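Local coordinates for protein CaaX farnesyltransferase beta subunit Ram1 (PDB 4L9P) that probably transfers, together with its alpha subunit, a farnesyl group from farnesyl diphosphate to the cysteine of a C-terminal CaaX motif, using a zinc ion, at residues Met258-Leu263 / Phe461-Phe465; Phe219-Lys225 / Trp511-Phe517; Ser308-Gly312 / Ser357-Asn361. The contacts are given in a common frame with arbitrary orientation. Residues are numbered along the deposited sequence.

Contact 1. Residues Met258-Leu263 / Phe461-Phe465; sequences MVVHAL and FSSAF
The last turns of helix 251-263 receive two phenylalanine side chains from an irregular loop, 461-465, a buried, mainly apolar contact with no hydrogen bond between the segments, inside the alpha-alpha toroid of a prenyltransferase beta subunit. Residues 258-263 are helical, with Ala262 N bonded to Met258 O and Leu263 N to Val259 O, both at 2.9 Å. In the loop, residues 462-464 have helical phi/psi without regular helix bonding, and this bend sends Phe461 and Phe465, both with chi1 m, toward the helix. Register is set by Ala262 and Phe461, whose CA atoms lie 6.8 Å apart.

Met258, folded m, m, m, brings its flexible thioether end round so that CE lies 3.6 Å from Phe461 CZ, at the ring edge. One turn on, His261 (chi1 t) puts ND1 3.4 Å from the same Phe461 CZ; the two rings meet rim to rim, their planes at 51°, while His261 NE2 is bonded to Pro267 O. Ala262 faces the loop directly. Its CB sits 3.7 Å above the Phe461 ring centroid, 8° off the normal, a CH-pi contact that a methyl is small enough to make with the backbone this near. Leu263 starts away from the loop, but its m, t rotamer swings CD2 to 4.0 Å from Phe465 CZ.

Around this pair of segments, helix 502-513 covers Leu263 through Ala505 and Ile508, and its Arg509 touches both phenylalanines and bonds Ala262 O; helices 200-213 and 224-234 pack against Val259, Val260 and Leu263, and the loop itself lies between strands 446-449 and 468-471.

Contact 2. Residues Phe219-Lys225 / Trp511-Phe517; sequences FKLIDRK and WFENQSF
Arg224, Phe512 and Phe517 bury the most surface where the junction of helices 216-221 and 224-234 meets the C-terminal end of helix 502-513 and the extended tail after it. The CA register pairs are Phe219-Trp511 (8.2 Å) and Lys225-Phe517 (7.0 Å). Asp223 N-caps the second helix, and Arg224 follows, reaching across with chi1 m and chi2 t.

Its guanidinium lies between two phenylalanines: Phe512 CD1 over one face, 3.4 Å from Arg224 NE, and Phe517 CD1 over the other, 4.0 Å from Arg224 CZ. In the guanidinium plane, NH1 donates to Gln515 O (3.1 Å); NH2 bonds Leu264 O and donates to water 1 (2.7 Å), itself 2.7 Å from Phe512 O. Phe512 (chi1 m) puts CZ 3.4 Å from Phe219 O and 4.3 Å from Ile222 CD1. Phe517 (chi1 t) brings CZ 3.7 Å from Lys225 CA. Beyond, Phe219 CB lies 3.8 Å from the centroid of the Trp511 six-membered ring, over its face, a CH-pi contact.

Arginine suits this place: its flat cation packs both faces on aromatic carbon, and its rim holds the tail by Gln515 O and, through water, the helix end at Phe512 O, without a carboxylate across the contact.

Contact 3. Residues Ser308-Gly312 / Ser357-Asn361; sequences SEAHG and SGRTN. With FII ([(3,7,11-trimethyl-dodeca-2,6,10-trienyloxycarbamoyl)-methyl]-phosphonic acid), chain Q.
Within the alpha-alpha toroid, whose helical hairpins surround a central cavity, two irregular loops meet at the polar end of the isoprenoid site. Residues 308-312 lead into helix 312-323, while the loop 357-361 lies between helices 338-346 and 368-371; their touching parts run 133° apart, with CA pairs Gly312-Gly358 at 4.7 Å and His311-Arg359 at 5.0 Å.

The backbones join directly where Gly312 N donates to Gly358 O (2.7 Å), an oxygen also 3.2 Å from His311 CA. Glycine suits position 358 because its CA packs over a face of the His311 ring, 4.2 Å from the centroid, where a CB would clash with His311 CE1. Water 2 bridges the loops, donating to Ala310 O (2.8 Å) and accepting from Thr360 N (3.0 Å), while Thr360 OG1 is bonded to Glu299.

Arg359, chi1 p and then extended, is satisfied by ligand and protein together. NH1 makes a salt bridge with Glu309 OE1 (2.8 Å) and also bonds Lys159 O of the alpha subunit; Glu309, stretched t, t, is held by Ser198 and Asn197 of that subunit, so the heterodimer interface backs the pocket. Arg359 NH2 donates to O44 (2.9 Å) and O49 (3.3 Å) of FII, the bound phosphonic-acid farnesyl analogue, and probably grips the diphosphate of farnesyl diphosphate likewise. Histidine suits position 311 because its two nitrogens serve different partners: ND1 N-caps the helix at Ala313 N, and NE2 turns to the ligand. FII O49, a phosphonate oxygen, accepts from His311 NE2 and from Arg359 NE, each at 2.8 Å.

Contact 2 spans the most chain, contact 1 falls between its two segments, and contact 3 lies between those of contact 1. Contacts 1 and 2 are neighbours, centres about 14 Å apart, touching where Leu263 O lies 3.7 Å from Phe512 CD2; helix 502-513 reaches both, so the C-terminal region packs against helices 216-221, 224-234 and 251-263, the last two consecutive in the chain. Contact 3 stands apart, its centre about 27 Å from that of contact 1 and about 38 Å from that of contact 2, on the opposite side of the chain's centre from the latter. Ligand binding and alpha-subunit contact belong to contact 3, whereas the other pair joins parts of the beta subunit alone.

Contact 1. Residues Met258-Leu263 / Phe461-Phe465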
loop_
_atom_site.group_PDB
_atom_site.type_symbol
_atom_site.label_atom_id
_atom_site.label_comp_id
_atom_site.label_asym_id
_atom_site.label_seq_id
_atom_site.Cartn_x
_atom_site.Cartn_y
_atom_site.Cartn_z
ATOM N N MET B 258 -7.726 10.968 -6.051
ATOM C CA MET B 258 -9.187 10.831 -6.070
ATOM C C MET B 258 -9.850 11.084 -4.731
ATOM O O MET B 258 -10.988 11.569 -4.706
ATOM C CB MET B 258 -9.592 9.486 -6.641
ATOM C CG MET B 258 -9.257 9.396 -8.141
ATOM S SD MET B 258 -9.877 10.813 -9.212
ATOM C CE MET B 258 -11.596 10.861 -8.800
ATOM N N VAL B 259 -9.161 10.826 -3.637
ATOM C CA VAL B 259 -9.713 11.214 -2.326
ATOM C C VAL B 259 -9.753 12.716 -2.221
ATOM O O VAL B 259 -10.766 13.266 -1.742
ATOM C CB VAL B 259 -8.852 10.623 -1.197
ATOM C CG1 VAL B 259 -9.135 11.356 0.123
ATOM C CG2 VAL B 259 -9.159 9.132 -1.064
ATOM N N VAL B 260 -8.683 13.427 -2.605
ATOM C CA VAL B 260 -8.742 14.907 -2.591
ATOM C C VAL B 260 -9.875 15.416 -3.496
ATOM O O VAL B 260 -10.648 16.312 -3.109
ATOM C CB VAL B 260 -7.433 15.489 -3.043
ATOM C CG1 VAL B 260 -7.493 17.026 -3.287
ATOM C CG2 VAL B 260 -6.339 15.163 -1.966
ATOM N N HIS B 261 -9.971 14.810 -4.682
ATOM C CA HIS B 261 -11.008 15.228 -5.643
ATOM C C HIS B 261 -12.392 15.062 -5.025
ATOM O O HIS B 261 -13.247 15.969 -5.134
ATOM C CB HIS B 261 -10.817 14.371 -6.890
ATOM C CG HIS B 261 -11.676 14.771 -8.046
ATOM N ND1 HIS B 261 -13.044 14.567 -8.074
ATOM C CD2 HIS B 261 -11.351 15.421 -9.198
ATOM C CE1 HIS B 261 -13.519 15.057 -9.224
ATOM N NE2 HIS B 261 -12.511 15.583 -9.919
ATOM N N ALA B 262 -12.649 13.908 -4.415
ATOM C CA ALA B 262 -13.966 13.621 -3.844
ATOM C C ALA B 262 -14.273 14.512 -2.646
ATOM O O ALA B 262 -15.369 15.080 -2.549
ATOM C CB ALA B 262 -14.051 12.161 -3.376
ATOM N N LEU B 263 -13.331 14.634 -1.702
ATOM C CA LEU B 263 -13.683 15.387 -0.497
ATOM C C LEU B 263 -13.865 16.901 -0.780
ATOM O O LEU B 263 -14.569 17.560 -0.032
ATOM C CB LEU B 263 -12.618 15.202 0.598
ATOM C CG LEU B 263 -12.620 13.792 1.156
ATOM C CD1 LEU B 263 -11.411 13.650 2.161
ATOM C CD2 LEU B 263 -13.910 13.463 1.903
ATOM N N PHE B 461 -19.584 9.893 -6.668
ATOM C CA PHE B 461 -18.983 9.272 -5.527
ATOM C C PHE B 461 -20.117 8.926 -4.569
ATOM O O PHE B 461 -19.880 8.859 -3.374
ATOM C CB PHE B 461 -18.061 10.299 -4.853
ATOM C CG PHE B 461 -16.925 10.775 -5.731
ATOM C CD1 PHE B 461 -15.797 9.972 -5.950
ATOM C CD2 PHE B 461 -16.940 12.020 -6.267
ATOM C CE1 PHE B 461 -14.709 10.407 -6.777
ATOM C CE2 PHE B 461 -15.879 12.471 -7.134
ATOM C CZ PHE B 461 -14.730 11.703 -7.334
ATOM N N SER B 462 -21.337 8.668 -5.056
ATOM C CA SER B 462 -22.445 8.534 -4.107
ATOM C C SER B 462 -22.251 7.367 -3.139
ATOM O O SER B 462 -22.494 7.512 -1.926
ATOM C CB SER B 462 -23.792 8.456 -4.855
ATOM O OG SER B 462 -24.875 8.351 -3.975
ATOM N N SER B 463 -21.775 6.237 -3.652
ATOM C CA SER B 463 -21.589 5.086 -2.792
ATOM C C SER B 463 -20.537 5.370 -1.715
ATOM O O SER B 463 -20.674 4.968 -0.554
ATOM C CB SER B 463 -21.191 3.896 -3.668
ATOM O OG SER B 463 -20.945 2.750 -2.869
ATOM N N ALA B 464 -19.486 6.088 -2.087
ATOM C CA ALA B 464 -18.413 6.389 -1.117
ATOM C C ALA B 464 -18.921 7.160 0.067
ATOM O O ALA B 464 -18.351 7.066 1.141
ATOM C CB ALA B 464 -17.283 7.208 -1.779
ATOM N N PHE B 465 -19.990 7.933 -0.141
ATOM C CA PHE B 465 -20.595 8.712 0.953
ATOM C C PHE B 465 -21.803 8.018 1.580
ATOM O O PHE B 465 -22.594 8.671 2.301
ATOM C CB PHE B 465 -20.870 10.161 0.520
ATOM C CG PHE B 465 -19.583 10.935 0.251
ATOM C CD1 PHE B 465 -18.812 11.388 1.327
ATOM C CD2 PHE B 465 -19.106 11.146 -1.043
ATOM C CE1 PHE B 465 -17.589 12.043 1.118
ATOM C CE2 PHE B 465 -17.851 11.810 -1.248
ATOM C CZ PHE B 465 -17.126 12.248 -0.174
#

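Contact 2. Residues Phe219-Lys225 / Trp511-Phe517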
loop_
_atom_site.group_PDB
_atom_site.type_symbol
_atom_site.label_atom_id
_atom_site.label_comp_id
_atom_site.label_asym_id
_atom_site.label_seq_id
_atom_site.Cartn_x
_atom_site.Cartn_y
_atom_site.Cartn_z
ATOM N N PHE B 219 -11.682 25.047 5.954
ATOM C CA PHE B 219 -12.126 24.608 4.621
ATOM C C PHE B 219 -11.799 25.689 3.569
ATOM O O PHE B 219 -11.446 25.394 2.421
ATOM C CB PHE B 219 -13.630 24.360 4.583
ATOM C CG PHE B 219 -14.104 23.193 5.424
ATOM C CD1 PHE B 219 -13.233 22.251 5.968
ATOM C CD2 PHE B 219 -15.461 23.037 5.676
ATOM C CE1 PHE B 219 -13.738 21.147 6.742
ATOM C CE2 PHE B 219 -15.941 21.958 6.428
ATOM C CZ PHE B 219 -15.088 21.052 6.987
ATOM N N LYS B 220 -11.903 26.942 3.986
ATOM C CA LYS B 220 -11.661 28.074 3.088
ATOM C C LYS B 220 -10.196 28.230 2.683
ATOM O O LYS B 220 -9.901 28.896 1.709
ATOM C CB LYS B 220 -12.171 29.386 3.723
ATOM C CG LYS B 220 -13.670 29.537 3.581
ATOM C CD LYS B 220 -14.206 30.675 4.454
ATOM C CE LYS B 220 -13.474 31.959 4.353
ATOM N NZ LYS B 220 -14.293 32.937 5.194
ATOM N N LEU B 221 -9.267 27.618 3.407
ATOM C CA LEU B 221 -7.875 27.864 3.093
ATOM C C LEU B 221 -7.520 27.287 1.726
ATOM O O LEU B 221 -6.686 27.823 0.989
ATOM C CB LEU B 221 -7.002 27.359 4.224
ATOM C CG LEU B 221 -6.534 25.941 4.313
ATOM C CD1 LEU B 221 -5.340 25.749 3.335
ATOM C CD2 LEU B 221 -6.087 25.688 5.726
ATOM N N ILE B 222 -8.139 26.167 1.394
ATOM C CA ILE B 222 -7.813 25.484 0.145
ATOM C C ILE B 222 -8.249 26.272 -1.093
ATOM O O ILE B 222 -9.403 26.654 -1.195
ATOM C CB ILE B 222 -8.462 24.092 0.095
ATOM C CG1 ILE B 222 -8.093 23.262 1.345
ATOM C CG2 ILE B 222 -8.112 23.427 -1.282
ATOM C CD1 ILE B 222 -9.063 22.069 1.688
ATOM N N ASP B 223 -7.334 26.481 -2.059
ATOM C CA ASP B 223 -7.713 27.064 -3.340
ATOM C C ASP B 223 -8.208 25.910 -4.208
ATOM O O ASP B 223 -7.424 25.167 -4.788
ATOM C CB ASP B 223 -6.529 27.809 -3.996
ATOM C CG ASP B 223 -6.907 28.488 -5.323
ATOM O OD1 ASP B 223 -7.908 28.103 -5.977
ATOM O OD2 ASP B 223 -6.205 29.439 -5.703
ATOM N N ARG B 224 -9.525 25.734 -4.244
ATOM C CA ARG B 224 -10.099 24.560 -4.939
ATOM C C ARG B 224 -9.910 24.570 -6.418
ATOM O O ARG B 224 -9.618 23.505 -7.001
ATOM C CB ARG B 224 -11.620 24.454 -4.791
ATOM C CG ARG B 224 -12.227 23.910 -3.612
ATOM C CD ARG B 224 -13.667 24.508 -3.778
ATOM N NE ARG B 224 -14.509 23.503 -4.282
ATOM C CZ ARG B 224 -15.785 23.559 -4.580
ATOM N NH1 ARG B 224 -16.511 24.702 -4.649
ATOM N NH2 ARG B 224 -16.305 22.387 -4.881
ATOM N N LYS B 225 -10.099 25.725 -7.067
ATOM C CA LYS B 225 -9.878 25.782 -8.506
ATOM C C LYS B 225 -8.420 25.467 -8.858
ATOM O O LYS B 225 -8.144 24.717 -9.810
ATOM C CB LYS B 225 -10.281 27.157 -9.085
ATOM C CG LYS B 225 -10.075 27.141 -10.551
ATOM C CD LYS B 225 -10.723 28.300 -11.209
ATOM C CE LYS B 225 -11.342 27.835 -12.446
ATOM N NZ LYS B 225 -12.032 28.962 -13.030
ATOM N N TRP B 511 -19.998 20.542 2.753
ATOM C CA TRP B 511 -19.665 21.970 2.696
ATOM C C TRP B 511 -19.242 22.369 1.289
ATOM O O TRP B 511 -19.708 23.393 0.733
ATOM C CB TRP B 511 -18.569 22.357 3.713
ATOM C CG TRP B 511 -18.359 23.878 3.831
ATOM C CD1 TRP B 511 -19.095 24.754 4.632
ATOM C CD2 TRP B 511 -17.397 24.700 3.139
ATOM N NE1 TRP B 511 -18.621 26.032 4.491
ATOM C CE2 TRP B 511 -17.606 26.039 3.561
ATOM C CE3 TRP B 511 -16.401 24.443 2.204
ATOM C CZ2 TRP B 511 -16.822 27.101 3.095
ATOM C CZ3 TRP B 511 -15.629 25.504 1.730
ATOM C CH2 TRP B 511 -15.844 26.807 2.173
ATOM N N PHE B 512 -18.362 21.560 0.704
ATOM C CA PHE B 512 -17.903 21.901 -0.634
ATOM C C PHE B 512 -18.975 21.760 -1.695
ATOM O O PHE B 512 -19.025 22.586 -2.622
ATOM C CB PHE B 512 -16.632 21.119 -1.003
ATOM C CG PHE B 512 -15.387 21.732 -0.428
ATOM C CD1 PHE B 512 -14.910 22.917 -0.925
ATOM C CD2 PHE B 512 -14.736 21.161 0.636
ATOM C CE1 PHE B 512 -13.781 23.530 -0.366
ATOM C CE2 PHE B 512 -13.618 21.788 1.208
ATOM C CZ PHE B 512 -13.128 22.953 0.674
ATOM N N GLU B 513 -19.846 20.754 -1.564
ATOM C CA GLU B 513 -20.983 20.623 -2.479
ATOM C C GLU B 513 -21.852 21.865 -2.526
ATOM O O GLU B 513 -22.507 22.152 -3.551
ATOM C CB GLU B 513 -21.863 19.430 -2.098
ATOM C CG GLU B 513 -21.301 18.140 -2.581
ATOM C CD GLU B 513 -22.254 16.965 -2.286
ATOM O OE1 GLU B 513 -23.386 17.143 -1.751
ATOM O OE2 GLU B 513 -21.914 15.849 -2.658
ATOM N N ASN B 514 -21.875 22.580 -1.409
ATOM C CA ASN B 514 -22.711 23.756 -1.305
ATOM C C ASN B 514 -22.000 25.047 -1.636
ATOM O O ASN B 514 -22.569 26.151 -1.525
ATOM C CB ASN B 514 -23.348 23.807 0.075
ATOM C CG ASN B 514 -24.486 22.875 0.168
ATOM O OD1 ASN B 514 -25.554 23.119 -0.384
ATOM N ND2 ASN B 514 -24.304 21.820 0.886
ATOM N N GLN B 515 -20.746 24.933 -2.061
ATOM C CA GLN B 515 -20.016 26.121 -2.528
ATOM C C GLN B 515 -19.927 26.115 -4.047
ATOM O O GLN B 515 -19.576 25.092 -4.680
ATOM C CB GLN B 515 -18.591 26.189 -1.993
ATOM C CG GLN B 515 -18.432 25.950 -0.487
ATOM C CD GLN B 515 -19.361 26.790 0.374
ATOM O OE1 GLN B 515 -19.383 28.019 0.266
ATOM N NE2 GLN B 515 -20.127 26.119 1.269
ATOM N N SER B 516 -20.217 27.264 -4.664
ATOM C CA SER B 516 -20.000 27.305 -6.109
ATOM C C SER B 516 -18.516 27.190 -6.431
ATOM O O SER B 516 -17.637 27.642 -5.665
ATOM C CB SER B 516 -20.580 28.571 -6.720
ATOM O OG SER B 516 -20.181 29.683 -5.943
ATOM N N PHE B 517 -18.241 26.547 -7.561
ATOM C CA PHE B 517 -16.869 26.332 -7.967
ATOM C C PHE B 517 -16.345 27.675 -8.401
ATOM O O PHE B 517 -17.029 28.458 -9.073
ATOM C CB PHE B 517 -16.764 25.325 -9.082
ATOM C CG PHE B 517 -15.353 24.875 -9.334
ATOM C CD1 PHE B 517 -14.601 24.295 -8.300
ATOM C CD2 PHE B 517 -14.779 24.985 -10.616
ATOM C CE1 PHE B 517 -13.302 23.865 -8.565
ATOM C CE2 PHE B 517 -13.468 24.544 -10.876
ATOM C CZ PHE B 517 -12.761 23.972 -9.851
HETATM O O HOH W 1 -18.956 22.155 -5.328
#

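Contact 3. Residues Ser308-Gly312 / Ser357-Asn361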
loop_
_atom_site.group_PDB
_atom_site.type_symbol
_atom_site.label_atom_id
_atom_site.label_comp_id
_atom_site.label_asym_id
_atom_site.label_seq_id
_atom_site.Cartn_x
_atom_site.Cartn_y
_atom_site.Cartn_z
ATOM N N SER B 308 4.582 -4.876 -11.171
ATOM C CA SER B 308 5.312 -4.963 -9.901
ATOM C C SER B 308 4.689 -6.005 -8.972
ATOM O O SER B 308 3.706 -6.682 -9.340
ATOM C CB SER B 308 5.381 -3.570 -9.279
ATOM O OG SER B 308 6.352 -2.780 -9.998
ATOM N N GLU B 309 5.250 -6.153 -7.776
ATOM C CA GLU B 309 4.817 -7.248 -6.903
ATOM C C GLU B 309 3.561 -6.866 -6.107
ATOM O O GLU B 309 3.397 -5.721 -5.614
ATOM C CB GLU B 309 5.979 -7.537 -5.960
ATOM C CG GLU B 309 5.698 -8.680 -4.953
ATOM C CD GLU B 309 6.916 -8.898 -4.041
ATOM O OE1 GLU B 309 7.865 -8.056 -4.016
ATOM O OE2 GLU B 309 6.905 -9.899 -3.306
ATOM N N ALA B 310 2.639 -7.846 -6.004
ATOM C CA ALA B 310 1.416 -7.563 -5.202
ATOM C C ALA B 310 1.769 -7.112 -3.799
ATOM O O ALA B 310 2.636 -7.754 -3.136
ATOM C CB ALA B 310 0.557 -8.826 -5.131
ATOM N N HIS B 311 1.103 -6.062 -3.296
ATOM C CA HIS B 311 1.465 -5.554 -1.967
ATOM C C HIS B 311 0.215 -5.005 -1.307
ATOM O O HIS B 311 -0.553 -4.265 -1.913
ATOM C CB HIS B 311 2.515 -4.424 -2.113
ATOM C CG HIS B 311 3.217 -4.121 -0.833
ATOM N ND1 HIS B 311 2.604 -3.428 0.205
ATOM C CD2 HIS B 311 4.449 -4.445 -0.408
ATOM C CE1 HIS B 311 3.452 -3.374 1.229
ATOM N NE2 HIS B 311 4.585 -3.984 0.871
ATOM N N GLY B 312 0.055 -5.266 -0.011
ATOM C CA GLY B 312 -1.154 -4.811 0.707
ATOM C C GLY B 312 -1.321 -3.300 0.670
ATOM O O GLY B 312 -2.482 -2.840 0.630
ATOM N N SER B 357 1.155 -9.318 7.023
ATOM C CA SER B 357 2.315 -8.936 6.186
ATOM C C SER B 357 1.821 -8.191 4.936
ATOM O O SER B 357 0.655 -8.226 4.565
ATOM C CB SER B 357 3.021 -10.228 5.674
ATOM O OG SER B 357 2.161 -11.009 4.850
ATOM N N GLY B 358 2.763 -7.494 4.299
ATOM C CA GLY B 358 2.380 -6.740 3.079
ATOM C C GLY B 358 2.477 -7.501 1.793
ATOM O O GLY B 358 1.844 -7.170 0.819
ATOM N N ARG B 359 3.330 -8.506 1.785
ATOM C CA ARG B 359 3.551 -9.301 0.551
ATOM C C ARG B 359 4.081 -10.664 0.907
ATOM O O ARG B 359 4.544 -10.920 2.042
ATOM C CB ARG B 359 4.489 -8.566 -0.449
ATOM C CG ARG B 359 5.688 -7.927 0.225
ATOM C CD ARG B 359 6.616 -7.296 -0.898
ATOM N NE ARG B 359 7.527 -6.349 -0.289
ATOM C CZ ARG B 359 8.770 -6.128 -0.754
ATOM N NH1 ARG B 359 9.181 -6.688 -1.917
ATOM N NH2 ARG B 359 9.544 -5.283 -0.100
ATOM N N THR B 360 3.904 -11.567 -0.055
ATOM C CA THR B 360 4.228 -12.966 0.181
ATOM C C THR B 360 5.670 -13.145 0.651
ATOM O O THR B 360 6.617 -12.595 0.073
ATOM C CB THR B 360 4.014 -13.757 -1.117
ATOM O OG1 THR B 360 2.631 -13.554 -1.477
ATOM C CG2 THR B 360 4.342 -15.269 -0.968
ATOM N N ASN B 361 5.815 -13.979 1.701
ATOM C CA ASN B 361 7.129 -14.310 2.258
ATOM C C ASN B 361 7.888 -13.134 2.890
ATOM O O ASN B 361 9.093 -13.221 3.104
ATOM C CB ASN B 361 7.990 -15.064 1.238
ATOM C CG ASN B 361 7.741 -16.565 1.278
ATOM O OD1 ASN B 361 7.594 -17.142 2.377
ATOM N ND2 ASN B 361 7.748 -17.215 0.132
HETATM C C1 FII Q . -1.836 6.526 0.679
HETATM C C2 FII Q . -0.423 6.007 0.657
HETATM C C6 FII Q . 0.619 7.016 0.417
HETATM C C10 FII Q . -0.222 4.558 0.478
HETATM C C11 FII Q . 1.151 3.900 0.345
HETATM C C12 FII Q . 1.516 3.309 1.738
HETATM C C15 FII Q . 2.595 2.231 1.780
HETATM C C18 FII Q . 2.992 1.621 3.118
HETATM C C22 FII Q . 3.492 2.173 0.584
HETATM C C23 FII Q . 4.297 0.888 0.463
HETATM C C24 FII Q . 5.345 0.988 -0.579
HETATM C C27 FII Q . 6.385 -0.069 -0.383
HETATM C C30 FII Q . 6.111 -1.379 -1.099
HETATM C C34 FII Q . 7.753 0.446 -0.139
HETATM C C35 FII Q . 8.980 -0.441 -0.194
HETATM O O36 FII Q . 9.576 -0.563 1.084
HETATM N N42 FII Q . 8.757 -1.017 2.083
HETATM C C43 FII Q . 8.958 -2.376 2.362
HETATM O O44 FII Q . 9.743 -3.121 1.755
HETATM C C45 FII Q . 8.115 -2.871 3.529
HETATM P P46 FII Q . 7.579 -4.653 3.376
HETATM O O49 FII Q . 7.060 -4.805 1.995
HETATM O O50 FII Q . 8.746 -5.520 3.732
HETATM O O51 FII Q . 6.463 -4.736 4.439
HETATM O O HOH W 2 2.605 -10.552 -2.609
#